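Local coordinates for phenazine biosynthesis protein, PhzF family (Bacillus anthracis, PDB 3EDN), which is of unestablished function but, as a PhzF-family member with a diaminopimelate epimerase-like fold, is probably an isomerase-type enzyme related to phenazine biosynthesis, at residues M61-P66 against I98-G103; M121-P126 against G158-W163; H140-E145 against E183-V188; K129-S134 against L153-G158; K170-C175 against C201-D206. All coordinates share one frame; numbering follows the deposited sequence. Where two conformers were deposited one is given.

Contact 1 of 5, residues M61-P66 against I98-G103. With SO4 (sulfate ion), chain O.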
# COMPACT_ATOMS: atom_id res chain seq x y z
N MSE A 61 -9.43 5.40 -4.87
CA MSE A 61 -8.41 6.44 -5.03
C MSE A 61 -7.68 6.63 -3.73
O MSE A 61 -8.30 6.64 -2.67
CB MSE A 61 -9.06 7.77 -5.39
CG MSE A 61 -9.39 7.95 -6.84
SE MSE A 61 -9.80 9.82 -7.23
CE MSE A 61 -8.13 10.54 -7.04
N ARG A 62 -6.37 6.80 -3.80
CA ARG A 62 -5.61 7.26 -2.63
C ARG A 62 -4.98 8.60 -2.97
O ARG A 62 -4.63 8.86 -4.14
CB ARG A 62 -4.57 6.21 -2.20
CG ARG A 62 -5.22 4.95 -1.63
CD ARG A 62 -4.20 3.86 -1.29
NE ARG A 62 -3.52 4.12 -0.03
CZ ARG A 62 -2.79 3.23 0.63
NH1 ARG A 62 -2.64 1.98 0.16
NH2 ARG A 62 -2.23 3.57 1.79
N TYR A 63 -4.83 9.44 -1.95
CA TYR A 63 -4.41 10.84 -2.11
C TYR A 63 -3.19 11.09 -1.24
O TYR A 63 -3.23 10.79 -0.05
CB TYR A 63 -5.53 11.76 -1.63
CG TYR A 63 -6.92 11.48 -2.20
CD1 TYR A 63 -7.31 12.02 -3.44
CD2 TYR A 63 -7.86 10.76 -1.47
CE1 TYR A 63 -8.59 11.81 -3.93
CE2 TYR A 63 -9.14 10.53 -1.98
CZ TYR A 63 -9.51 11.06 -3.19
OH TYR A 63 -10.78 10.86 -3.69
N PHE A 64 -2.11 11.62 -1.81
CA PHE A 64 -0.90 11.88 -1.02
C PHE A 64 -0.36 13.28 -1.25
O PHE A 64 -0.30 13.74 -2.38
CB PHE A 64 0.23 10.91 -1.42
CG PHE A 64 0.01 9.50 -0.99
CD1 PHE A 64 0.63 9.02 0.16
CD2 PHE A 64 -0.80 8.64 -1.73
CE1 PHE A 64 0.45 7.71 0.58
CE2 PHE A 64 -0.97 7.34 -1.33
CZ PHE A 64 -0.34 6.87 -0.17
N THR A 65 0.02 13.95 -0.16
CA THR A 65 0.86 15.12 -0.26
C THR A 65 2.31 14.62 -0.35
O THR A 65 2.57 13.42 -0.26
CB THR A 65 0.70 16.00 0.98
OG1 THR A 65 1.22 15.30 2.11
CG2 THR A 65 -0.75 16.29 1.23
N PRO A 66 3.27 15.52 -0.59
CA PRO A 66 4.66 15.09 -0.58
C PRO A 66 5.09 14.38 0.69
O PRO A 66 6.05 13.61 0.67
CB PRO A 66 5.43 16.40 -0.76
CG PRO A 66 4.49 17.23 -1.58
CD PRO A 66 3.14 16.94 -0.98
N ILE A 98 -16.42 6.11 -5.90
CA ILE A 98 -15.00 6.08 -5.59
C ILE A 98 -14.82 5.63 -4.15
O ILE A 98 -15.29 6.27 -3.21
CB ILE A 98 -14.34 7.48 -5.73
CG1 ILE A 98 -14.57 8.08 -7.13
CG2 ILE A 98 -12.86 7.39 -5.40
CD1 ILE A 98 -14.13 9.53 -7.24
N GLU A 99 -14.15 4.50 -3.97
CA GLU A 99 -13.79 4.07 -2.63
C GLU A 99 -12.65 4.91 -2.08
O GLU A 99 -11.59 5.02 -2.71
CB GLU A 99 -13.40 2.59 -2.61
CG GLU A 99 -13.16 2.13 -1.19
CD GLU A 99 -12.68 0.71 -1.07
OE1 GLU A 99 -12.41 0.06 -2.12
OE2 GLU A 99 -12.58 0.25 0.10
N THR A 100 -12.86 5.52 -0.92
CA THR A 100 -11.78 6.24 -0.23
C THR A 100 -11.76 5.85 1.24
O THR A 100 -12.67 5.19 1.75
CB THR A 100 -11.93 7.79 -0.31
OG1 THR A 100 -12.89 8.23 0.66
CG2 THR A 100 -12.32 8.25 -1.72
N LYS A 101 -10.71 6.29 1.93
CA LYS A 101 -10.57 5.99 3.34
C LYS A 101 -11.63 6.72 4.17
O LYS A 101 -11.92 6.32 5.30
CB LYS A 101 -9.15 6.29 3.83
CG LYS A 101 -8.13 5.28 3.29
CD LYS A 101 -6.75 5.44 3.92
CE LYS A 101 -5.83 4.33 3.47
NZ LYS A 101 -4.51 4.48 4.13
N ALA A 102 -12.24 7.76 3.60
CA ALA A 102 -13.34 8.46 4.29
C ALA A 102 -14.72 7.96 3.86
O ALA A 102 -15.74 8.56 4.23
CB ALA A 102 -13.22 9.96 4.10
N GLY A 103 -14.77 6.87 3.10
CA GLY A 103 -16.03 6.32 2.61
C GLY A 103 -16.15 6.29 1.09
O GLY A 103 -15.27 6.77 0.38
S SO4 O . -2.17 1.35 4.67
O1 SO4 O . -2.13 -0.09 4.47
O2 SO4 O . -1.21 2.02 3.82
O3 SO4 O . -3.52 1.84 4.40
O4 SO4 O . -1.83 1.59 6.08
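One backbone hydrogen bond joins the two segments. M61 N donates to E99 O at 3.1 Å, almost along the C=O axis. CB and CG of selenomethionine M61 rest on I98 CG2, both at 3.8 Å. On Y63 the hydroxyl edge of the ring does the touching: T100 CG2 lies near the ring plane, 3.6 Å from Y63 OH, which is hydrogen-bonded to T77. The tips of R62 and K101 cross obliquely, and R62 NH2 and K101 NZ, of like charge, come within 3.4 Å. A sulfate, probably a crystallisation ion, bridges them. Its O2 lies in the guanidinium plane, 2.8 Å from R62 NH2, and its O3 is 2.8 Å from K101 NZ. E69 forms salt bridges to both cations, which probably eases their repulsion. This corner lies at the subunit interface, where E33 and E34 of the second subunit bond R62 and the sulfate. K101 lies in the type I turn T100-G103, where T100 OG1 accepts from A102 N, an ST turn, and donates to G103 O. Strand 59-64 runs parallel to strand 95-100 and pairs antiparallel with strands 48-52 and 69-70. Helix 33-43 packs on R62 and F64.

Contact 2 of 5, residues M121-P126 against G158-W163. With SO4 (sulfate ion), chain F.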
# COMPACT_ATOMS: atom_id res chain seq x y z
N MSE A 121 -19.34 16.75 -6.78
CA MSE A 121 -19.29 15.92 -5.59
C MSE A 121 -20.00 16.61 -4.43
O MSE A 121 -20.19 17.82 -4.45
CB MSE A 121 -17.85 15.58 -5.20
CG MSE A 121 -16.97 16.76 -4.89
SE MSE A 121 -15.05 16.35 -5.20
CE MSE A 121 -15.22 15.73 -7.03
N ARG A 122 -20.41 15.82 -3.45
CA ARG A 122 -21.10 16.32 -2.26
C ARG A 122 -20.11 16.69 -1.17
O ARG A 122 -19.15 15.96 -0.91
CB ARG A 122 -22.04 15.24 -1.72
CG ARG A 122 -22.76 15.59 -0.42
CD ARG A 122 -23.97 16.50 -0.64
NE ARG A 122 -24.83 15.98 -1.71
CZ ARG A 122 -25.71 14.99 -1.56
NH1 ARG A 122 -25.86 14.40 -0.38
NH2 ARG A 122 -26.44 14.59 -2.60
N GLN A 123 -20.36 17.82 -0.50
CA GLN A 123 -19.56 18.17 0.67
C GLN A 123 -20.37 17.92 1.93
O GLN A 123 -21.55 17.58 1.87
CB GLN A 123 -19.11 19.62 0.59
CG GLN A 123 -18.10 19.83 -0.54
CD GLN A 123 -17.50 21.22 -0.56
OE1 GLN A 123 -18.06 22.14 0.03
NE2 GLN A 123 -16.38 21.38 -1.28
N THR A 124 -19.73 18.07 3.08
CA THR A 124 -20.41 17.91 4.36
C THR A 124 -21.32 19.11 4.61
O THR A 124 -21.01 20.24 4.20
CB THR A 124 -19.38 17.77 5.50
OG1 THR A 124 -18.48 16.69 5.19
CG2 THR A 124 -20.07 17.46 6.82
N ALA A 125 -22.46 18.88 5.26
CA ALA A 125 -23.41 19.95 5.53
C ALA A 125 -22.75 21.12 6.25
O ALA A 125 -21.93 20.92 7.14
CB ALA A 125 -24.60 19.43 6.34
N PRO A 126 -23.08 22.35 5.84
CA PRO A 126 -22.34 23.50 6.40
C PRO A 126 -22.58 23.79 7.89
O PRO A 126 -23.71 23.62 8.40
CB PRO A 126 -22.82 24.68 5.54
CG PRO A 126 -24.12 24.24 4.98
CD PRO A 126 -24.09 22.76 4.84
N GLY A 158 -16.60 29.10 8.92
CA GLY A 158 -17.48 28.21 8.18
C GLY A 158 -16.78 26.92 7.78
O GLY A 158 -15.57 26.90 7.57
N SER A 159 -17.53 25.82 7.70
CA SER A 159 -16.98 24.54 7.30
C SER A 159 -17.98 23.74 6.50
O SER A 159 -19.15 23.62 6.91
CB SER A 159 -16.65 23.70 8.53
OG SER A 159 -16.38 22.36 8.13
N THR A 160 -17.52 23.19 5.38
CA THR A 160 -18.23 22.09 4.70
C THR A 160 -17.30 20.86 4.66
O THR A 160 -17.37 20.03 3.75
CB THR A 160 -18.68 22.47 3.28
OG1 THR A 160 -17.55 22.97 2.54
CG2 THR A 160 -19.81 23.52 3.34
N GLY A 161 -16.44 20.76 5.67
CA GLY A 161 -15.42 19.71 5.74
C GLY A 161 -14.14 20.20 6.39
O GLY A 161 -13.47 19.45 7.10
N ASN A 162 -13.80 21.47 6.17
CA ASN A 162 -12.64 22.11 6.81
C ASN A 162 -13.00 23.52 7.23
O ASN A 162 -13.75 24.20 6.53
CB ASN A 162 -11.47 22.14 5.83
CG ASN A 162 -11.00 20.74 5.47
OD1 ASN A 162 -10.19 20.14 6.19
ND2 ASN A 162 -11.53 20.19 4.39
N TRP A 163 -12.47 23.98 8.36
CA TRP A 163 -12.82 25.29 8.88
C TRP A 163 -12.01 26.41 8.25
O TRP A 163 -10.77 26.38 8.25
CB TRP A 163 -12.65 25.34 10.41
CG TRP A 163 -13.73 24.63 11.18
CD1 TRP A 163 -13.64 23.40 11.78
CD2 TRP A 163 -15.07 25.10 11.41
NE1 TRP A 163 -14.85 23.07 12.36
CE2 TRP A 163 -15.73 24.11 12.16
CE3 TRP A 163 -15.76 26.27 11.06
CZ2 TRP A 163 -17.06 24.24 12.56
CZ3 TRP A 163 -17.08 26.40 11.46
CH2 TRP A 163 -17.72 25.39 12.21
S SO4 F . -9.84 21.48 9.66
O1 SO4 F . -9.81 20.02 9.82
O2 SO4 F . -9.36 21.83 8.33
O3 SO4 F . -11.17 21.98 9.91
O4 SO4 F . -8.96 22.10 10.64
O HOH W 1 -16.80 17.22 2.71
O HOH W 2 -19.38 20.88 8.13
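Q123 and T160 cross obliquely, and their polar ends meet. The Q123 chain is extended beyond CG, which carries its amide to the T160 hydroxyl. T160 OG1 donates to Q123 OE1 at 2.7 Å, coming from above the amide plane, 53° out of it. T160 OG1 sits in the crowded position between its own backbone N and carbonyl carbon (chi1 53°). This turns CG2 the other way, to lie 3.9 Å from P126 CB. The side chain of T160 thus has a polar branch on Q123 and a methyl on P126. The amide of Q123 is held at its other end too, since NE2 donates to G230 O.

The backbones close up alongside. T124 N donates to T160 O at 3.1 Å, again from above the carbonyl plane and bent at the hydrogen. P126 CA makes a CA-H...O contact of 3.2 Å with S159 O. Both segments are connections. Segment 121-126 leads from strand 117-122 to strand 127-130. The other holds the turn between the antiparallel strands 156-159 and 163-168. In that turn S159 OG accepts from G161 N at 2.9 Å, an ST turn. G161 has a positive phi of 146°, where a side chain would jam against the preceding carbonyl O.

Two waters bridge the segments. Water 1 joins T124 OG1 to T160 O, and water 2 donates to both A125 O and S159 O. On the far side of the turn, S159 CB sits over the centre of one face of the W163 ring, 3.5 Å above its plane. W163 N donates to a sulfate oxygen.

Contact 3 of 5, residues H140-E145 against E183-V188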
# COMPACT_ATOMS: atom_id res chain seq x y z
N HIS A 140 -5.35 43.58 10.16
CA HIS A 140 -3.91 43.72 10.16
C HIS A 140 -3.20 42.41 9.78
O HIS A 140 -2.14 42.43 9.14
CB HIS A 140 -3.42 44.24 11.51
CG HIS A 140 -3.67 45.70 11.74
ND1 HIS A 140 -3.50 46.30 12.97
CD2 HIS A 140 -4.07 46.68 10.89
CE1 HIS A 140 -3.78 47.59 12.87
NE2 HIS A 140 -4.14 47.85 11.62
N SER A 141 -3.79 41.28 10.18
CA SER A 141 -3.16 39.97 9.94
C SER A 141 -3.09 39.64 8.45
O SER A 141 -2.27 38.82 8.02
CB SER A 141 -3.89 38.85 10.69
OG SER A 141 -5.11 38.50 10.07
N ILE A 142 -3.97 40.28 7.67
CA ILE A 142 -3.94 40.14 6.22
C ILE A 142 -3.47 41.41 5.51
O ILE A 142 -3.72 41.60 4.32
CB ILE A 142 -5.30 39.62 5.64
CG1 ILE A 142 -6.49 40.48 6.06
CG2 ILE A 142 -5.55 38.18 6.08
CD1 ILE A 142 -7.82 39.97 5.48
N GLY A 143 -2.78 42.28 6.25
CA GLY A 143 -2.13 43.43 5.64
C GLY A 143 -3.04 44.59 5.30
O GLY A 143 -2.69 45.45 4.49
N LEU A 144 -4.21 44.63 5.94
CA LEU A 144 -5.22 45.65 5.67
C LEU A 144 -5.47 46.55 6.88
O LEU A 144 -4.89 46.35 7.95
CB LEU A 144 -6.54 44.98 5.29
CG LEU A 144 -6.51 44.12 4.03
CD1 LEU A 144 -7.87 43.45 3.88
CD2 LEU A 144 -6.18 44.97 2.82
N GLU A 145 -6.33 47.54 6.69
CA GLU A 145 -6.82 48.33 7.82
C GLU A 145 -8.29 48.03 8.03
O GLU A 145 -8.95 47.43 7.16
CB GLU A 145 -6.59 49.84 7.60
CG GLU A 145 -5.14 50.24 7.39
CD GLU A 145 -4.29 50.07 8.64
OE1 GLU A 145 -4.86 50.03 9.75
OE2 GLU A 145 -3.04 49.98 8.50
N GLU A 183 1.43 33.43 10.44
CA GLU A 183 1.93 33.06 11.76
C GLU A 183 1.14 33.69 12.91
O GLU A 183 1.11 33.14 14.01
CB GLU A 183 3.41 33.40 11.89
CG GLU A 183 4.28 32.66 10.88
CD GLU A 183 5.76 32.96 11.05
OE1 GLU A 183 6.11 34.12 11.37
OE2 GLU A 183 6.57 32.02 10.87
N VAL A 184 0.50 34.82 12.63
CA VAL A 184 -0.25 35.53 13.67
C VAL A 184 -1.72 35.14 13.72
O VAL A 184 -2.43 35.54 14.63
CB VAL A 184 -0.11 37.08 13.55
CG1 VAL A 184 1.35 37.46 13.34
CG2 VAL A 184 -1.00 37.64 12.44
N PHE A 185 -2.17 34.34 12.75
CA PHE A 185 -3.58 33.94 12.72
C PHE A 185 -4.10 33.34 14.04
O PHE A 185 -5.16 33.74 14.51
CB PHE A 185 -3.87 32.98 11.56
CG PHE A 185 -3.77 33.61 10.17
CD1 PHE A 185 -3.60 34.98 10.00
CD2 PHE A 185 -3.89 32.82 9.05
CE1 PHE A 185 -3.51 35.53 8.73
CE2 PHE A 185 -3.81 33.36 7.77
CZ PHE A 185 -3.62 34.71 7.60
N PRO A 186 -3.37 32.37 14.63
CA PRO A 186 -3.86 31.74 15.85
C PRO A 186 -4.20 32.71 16.98
O PRO A 186 -5.13 32.45 17.76
CB PRO A 186 -2.70 30.82 16.27
CG PRO A 186 -2.02 30.50 15.01
CD PRO A 186 -2.09 31.77 14.19
N SER A 187 -3.47 33.82 17.06
CA SER A 187 -3.71 34.80 18.12
C SER A 187 -4.98 35.60 17.88
O SER A 187 -5.60 36.09 18.83
CB SER A 187 -2.51 35.74 18.29
OG SER A 187 -2.35 36.59 17.17
N VAL A 188 -5.37 35.73 16.62
CA VAL A 188 -6.56 36.48 16.23
C VAL A 188 -7.79 35.59 16.25
O VAL A 188 -8.88 36.02 16.61
CB VAL A 188 -6.41 37.10 14.82
CG1 VAL A 188 -7.72 37.78 14.40
CG2 VAL A 188 -5.25 38.09 14.78
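V184, at the end of a short 3-10 segment, meets the other segment first. Its CG2 lies in the crowded position between its own backbone N and carbonyl carbon, and it touches S141 CB at 3.6 Å. F185 follows and reaches further. Its ring presents an edge to S141. F185 CE1 is 3.6 Å from S141 O, which lies near the ring plane, and F185 CE1 is also 3.6 Å from S141 OG. The hydroxyl itself is hydrogen-bonded to L138 O, one turn back in its helix. The tip of the ring, F185 CZ, comes to 4.3 Å from I142 CG2. S187 turns back on its own segment: its OG donates to V184 O at 2.7 Å. V188 adds a looser apolar approach, with CG2 at 4.4 Å from S141 CB. F185 and S141 both also pack on I197 of strand 196-201. The segments meet by packing, and S141 and I142 bond by backbone to N181 and K179 just before 183-188. After S141 the chain turns at G143, which has a positive phi of 78°. G143 N donates to H140 O and L144 N pairs with A139 O, the Schellman motif that ends helix 135-141.

Contact 4 of 5, residues K129-S134 against L153-G158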
# COMPACT_ATOMS: atom_id res chain seq x y z
N LYS A 129 -19.92 29.53 12.73
CA LYS A 129 -19.81 30.13 14.07
C LYS A 129 -19.46 31.60 13.89
O LYS A 129 -18.67 31.94 13.02
CB LYS A 129 -18.69 29.45 14.86
CG LYS A 129 -18.82 27.95 14.97
CD LYS A 129 -17.65 27.34 15.76
CE LYS A 129 -17.88 25.86 16.07
NZ LYS A 129 -18.92 25.66 17.15
N ASP A 130 -20.03 32.50 14.70
CA ASP A 130 -19.68 33.91 14.58
C ASP A 130 -18.24 34.16 15.02
O ASP A 130 -17.72 33.47 15.90
CB ASP A 130 -20.65 34.81 15.37
CG ASP A 130 -21.89 35.19 14.57
OD1 ASP A 130 -22.17 34.56 13.52
OD2 ASP A 130 -22.60 36.14 14.98
N PHE A 131 -17.58 35.11 14.37
CA PHE A 131 -16.25 35.51 14.77
C PHE A 131 -16.39 36.62 15.80
O PHE A 131 -16.98 37.66 15.50
CB PHE A 131 -15.45 36.02 13.56
CG PHE A 131 -14.17 36.70 13.93
CD1 PHE A 131 -13.08 35.96 14.35
CD2 PHE A 131 -14.06 38.07 13.85
CE1 PHE A 131 -11.90 36.58 14.69
CE2 PHE A 131 -12.88 38.71 14.19
CZ PHE A 131 -11.79 37.96 14.62
N ALA A 132 -15.86 36.38 16.99
CA ALA A 132 -16.04 37.33 18.09
C ALA A 132 -14.77 38.08 18.46
O ALA A 132 -14.75 38.83 19.44
CB ALA A 132 -16.60 36.61 19.31
N GLY A 133 -13.71 37.87 17.68
CA GLY A 133 -12.41 38.50 17.94
C GLY A 133 -12.33 39.94 17.48
O GLY A 133 -13.34 40.58 17.20
N SER A 134 -11.10 40.46 17.40
CA SER A 134 -10.90 41.84 17.01
C SER A 134 -10.82 42.00 15.50
O SER A 134 -9.96 41.42 14.84
CB SER A 134 -9.61 42.39 17.64
OG SER A 134 -9.22 43.59 17.00
N LEU A 153 -21.62 42.72 5.87
CA LEU A 153 -21.68 41.27 5.88
C LEU A 153 -20.84 40.73 7.03
O LEU A 153 -19.77 41.30 7.34
CB LEU A 153 -21.18 40.72 4.53
CG LEU A 153 -22.11 40.92 3.32
CD1 LEU A 153 -21.47 40.37 2.05
CD2 LEU A 153 -23.44 40.26 3.57
N PRO A 154 -21.31 39.65 7.68
CA PRO A 154 -20.64 39.12 8.87
C PRO A 154 -19.38 38.33 8.61
O PRO A 154 -19.27 37.63 7.60
CB PRO A 154 -21.71 38.22 9.51
CG PRO A 154 -22.59 37.80 8.39
CD PRO A 154 -22.54 38.91 7.35
N ILE A 155 -18.43 38.46 9.52
CA ILE A 155 -17.24 37.61 9.54
C ILE A 155 -17.62 36.36 10.30
O ILE A 155 -18.14 36.44 11.43
CB ILE A 155 -16.05 38.32 10.20
CG1 ILE A 155 -15.75 39.65 9.51
CG2 ILE A 155 -14.82 37.40 10.19
CD1 ILE A 155 -14.80 40.57 10.32
N VAL A 156 -17.42 35.20 9.69
CA VAL A 156 -17.80 33.94 10.32
C VAL A 156 -16.77 32.86 10.04
O VAL A 156 -16.07 32.91 9.03
CB VAL A 156 -19.18 33.42 9.83
CG1 VAL A 156 -20.27 34.42 10.15
CG2 VAL A 156 -19.15 33.08 8.33
N TYR A 157 -16.67 31.91 10.95
CA TYR A 157 -16.01 30.64 10.69
C TYR A 157 -17.03 29.80 9.96
O TYR A 157 -18.20 29.78 10.35
CB TYR A 157 -15.69 29.92 12.01
CG TYR A 157 -14.66 30.58 12.90
CD1 TYR A 157 -13.29 30.38 12.68
CD2 TYR A 157 -15.04 31.37 13.98
CE1 TYR A 157 -12.33 30.98 13.50
CE2 TYR A 157 -14.09 31.97 14.80
CZ TYR A 157 -12.74 31.77 14.55
OH TYR A 157 -11.79 32.34 15.36
N GLY A 158 -16.60 29.10 8.92
CA GLY A 158 -17.48 28.21 8.18
C GLY A 158 -16.78 26.92 7.78
O GLY A 158 -15.57 26.90 7.57
O HOH W 3 -13.36 34.22 17.65
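Three backbone hydrogen bonds cross this contact. K129 and Y157 form an antiparallel hydrogen-bonded pair, each donating its N to the other's O at 2.9 Å. The two are not alike: Y157 N points nearly along the C=O axis of K129, whereas K129 N meets Y157 O from 25° above the carbonyl plane. One step on, D130 and V156 make the non-hydrogen-bonded pair. V156 turns its own N and O to the other side, where its backbone bonds to I166 of strand 163-168. The third bond is longer, with F131 N giving to I155 O at 3.3 Å.

F131 CG is anti to the backbone N (chi1 169°), so the side chain lies beside I155 and points the same way. F131 CB touches I155 CG2 at 3.7 Å. Y157 crosses F131 obliquely and brings its hydroxyl to the edge of that ring, with F131 CD1 4.0 Å from Y157 OH. Water 3 bridges Y157 OH and A132 N, weakly at both ends. G133 N sits over the centre of one F131 ring face. S134 OG caps helix 135-141 by accepting from E137 N. The segments are the end of strand 127-130 and the start of strand 156-159, an antiparallel pair joined through that capped helix.

Contact 5 of 5, residues K170-C175 against C201-D206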
# COMPACT_ATOMS: atom_id res chain seq x y z
N LYS A 170 -14.27 45.09 1.05
CA LYS A 170 -15.05 46.02 0.24
C LYS A 170 -15.07 45.68 -1.26
O LYS A 170 -16.12 45.73 -1.88
CB LYS A 170 -14.58 47.46 0.47
CG LYS A 170 -15.14 48.08 1.75
CD LYS A 170 -14.55 49.47 1.98
CE LYS A 170 -15.33 50.24 3.04
NZ LYS A 170 -15.43 49.55 4.33
N ASN A 171 -13.91 45.35 -1.83
CA ASN A 171 -13.81 45.16 -3.28
C ASN A 171 -12.51 44.52 -3.72
O ASN A 171 -11.68 44.15 -2.88
CB ASN A 171 -14.07 46.49 -4.00
CG ASN A 171 -13.15 47.60 -3.55
OD1 ASN A 171 -11.99 47.37 -3.21
ND2 ASN A 171 -13.66 48.82 -3.55
N LEU A 172 -12.31 44.40 -5.05
CA LEU A 172 -11.10 43.75 -5.58
C LEU A 172 -9.82 44.54 -5.29
O LEU A 172 -8.76 43.95 -5.06
CB LEU A 172 -11.23 43.47 -7.07
CG LEU A 172 -12.32 42.49 -7.46
CD1 LEU A 172 -12.48 42.48 -8.98
CD2 LEU A 172 -12.06 41.08 -6.89
N ASP A 173 -9.94 45.86 -5.27
CA ASP A 173 -8.79 46.69 -4.94
C ASP A 173 -8.25 46.34 -3.56
O ASP A 173 -7.04 46.30 -3.35
CB ASP A 173 -9.13 48.18 -5.02
CG ASP A 173 -9.24 48.67 -6.45
OD1 ASP A 173 -8.84 47.92 -7.35
OD2 ASP A 173 -9.73 49.80 -6.68
N VAL A 174 -9.15 46.05 -2.62
CA VAL A 174 -8.74 45.60 -1.29
C VAL A 174 -8.06 44.23 -1.38
O VAL A 174 -7.00 44.02 -0.80
CB VAL A 174 -9.94 45.52 -0.32
CG1 VAL A 174 -9.54 44.83 0.97
CG2 VAL A 174 -10.51 46.92 -0.03
N CYS A 175 -8.65 43.32 -2.14
CA CYS A 175 -8.06 41.99 -2.25
C CYS A 175 -6.64 42.05 -2.80
O CYS A 175 -5.79 41.28 -2.35
CB CYS A 175 -8.92 41.10 -3.14
SG CYS A 175 -10.48 40.63 -2.38
N CYS A 201 -15.30 39.01 -1.68
CA CYS A 201 -16.14 40.17 -2.05
C CYS A 201 -17.06 39.80 -3.21
O CYS A 201 -16.85 38.78 -3.88
CB CYS A 201 -15.31 41.40 -2.40
SG CYS A 201 -14.14 41.15 -3.76
N LEU A 202 -18.11 40.59 -3.44
CA LEU A 202 -19.05 40.26 -4.51
C LEU A 202 -18.60 40.78 -5.87
O LEU A 202 -19.03 40.25 -6.91
CB LEU A 202 -20.46 40.78 -4.20
CG LEU A 202 -21.12 40.16 -2.95
CD1 LEU A 202 -22.58 40.64 -2.82
CD2 LEU A 202 -21.03 38.64 -2.98
N GLU A 203 -17.75 41.81 -5.89
CA GLU A 203 -17.11 42.24 -7.14
C GLU A 203 -16.22 41.12 -7.67
O GLU A 203 -15.48 40.53 -6.89
CB GLU A 203 -16.27 43.51 -6.95
CG GLU A 203 -15.73 44.06 -8.27
CD GLU A 203 -14.73 45.21 -8.14
OE1 GLU A 203 -14.18 45.45 -7.06
OE2 GLU A 203 -14.46 45.87 -9.17
N THR A 204 -16.26 40.87 -8.97
CA THR A 204 -15.46 39.78 -9.54
C THR A 204 -14.71 40.19 -10.80
O THR A 204 -15.13 41.12 -11.52
CB THR A 204 -16.33 38.55 -9.87
OG1 THR A 204 -17.33 38.92 -10.82
CG2 THR A 204 -17.03 38.01 -8.62
N TYR A 205 -13.61 39.49 -11.08
CA TYR A 205 -12.88 39.69 -12.32
C TYR A 205 -13.59 39.05 -13.51
O TYR A 205 -13.59 39.60 -14.61
CB TYR A 205 -11.47 39.11 -12.23
CG TYR A 205 -10.55 39.85 -11.30
CD1 TYR A 205 -10.05 41.10 -11.64
CD2 TYR A 205 -10.17 39.29 -10.08
CE1 TYR A 205 -9.19 41.80 -10.78
CE2 TYR A 205 -9.32 39.97 -9.22
CZ TYR A 205 -8.83 41.22 -9.58
OH TYR A 205 -7.98 41.88 -8.71
N ASP A 206 -14.16 37.86 -13.28
CA ASP A 206 -14.78 37.06 -14.33
C ASP A 206 -16.27 37.38 -14.40
O ASP A 206 -16.95 37.52 -13.37
CB ASP A 206 -14.59 35.56 -14.05
CG ASP A 206 -13.13 35.12 -14.13
OD1 ASP A 206 -12.24 35.90 -14.52
OD2 ASP A 206 -12.87 33.93 -13.80
O HOH W 4 -17.54 43.96 -3.70
O HOH W 5 -11.96 47.29 -6.77
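The backbones come closest at N171 and C201, whose CA atoms are 5.6 Å apart, where helix 172-177 begins beside the loop that follows strand 196-201. N171 is the N-cap: its OD1 accepts from V174 N, almost along the C=O axis. E203 serves the same helix start from across the contact. Its CG is anti to the backbone N (chi1 -174°) and the chain is extended, so OE1 reaches L172 N at 2.9 Å in a nearly straight bond (174°). Water 5 donates to that same oxygen and accepts from D173 N. The N-terminal end of the helix probably favours the charged form of this carboxylate. Water 4 bridges K170 O and E203 N.

L172 carries most of the apolar contact. Its CD1 stands over the Y205 ring, 3.7 Å from the centroid and 6° off the normal, a CH-pi contact. The Y205 hydroxyl is bonded to E176. The other branch, L172 CD2, leans on C201 SG at 3.8 Å. C175 also packs against H212 and E261, a set that resembles a Cys-His-Glu triad in geometry, though no such role is established. Facing it, C201 SG lies 3.9 Å from C175 SG, too far for a disulfide.

How the contacts relate
From the N terminus, contact 1 (61-66 with 98-103) closes first and joins two parallel strands. It touches none of the others. Contact 2 opens at 121-126 and closes at 158-163. Contact 4 is nested inside that loop and pairs strand 127-130 with strand 156-159; the two share G158, and W163 packs on Y157. Contact 3 crosses both, since it opens at 140-145 and closes only at 183-188. It packs the end of helix 135-141 on 183-188, and its V188 O meets F131 of contact 4. Contact 5 opens within contact 3 and closes beyond it, with L144 packed on V174. It joins helix 172-177 to the loop after strand 196-201.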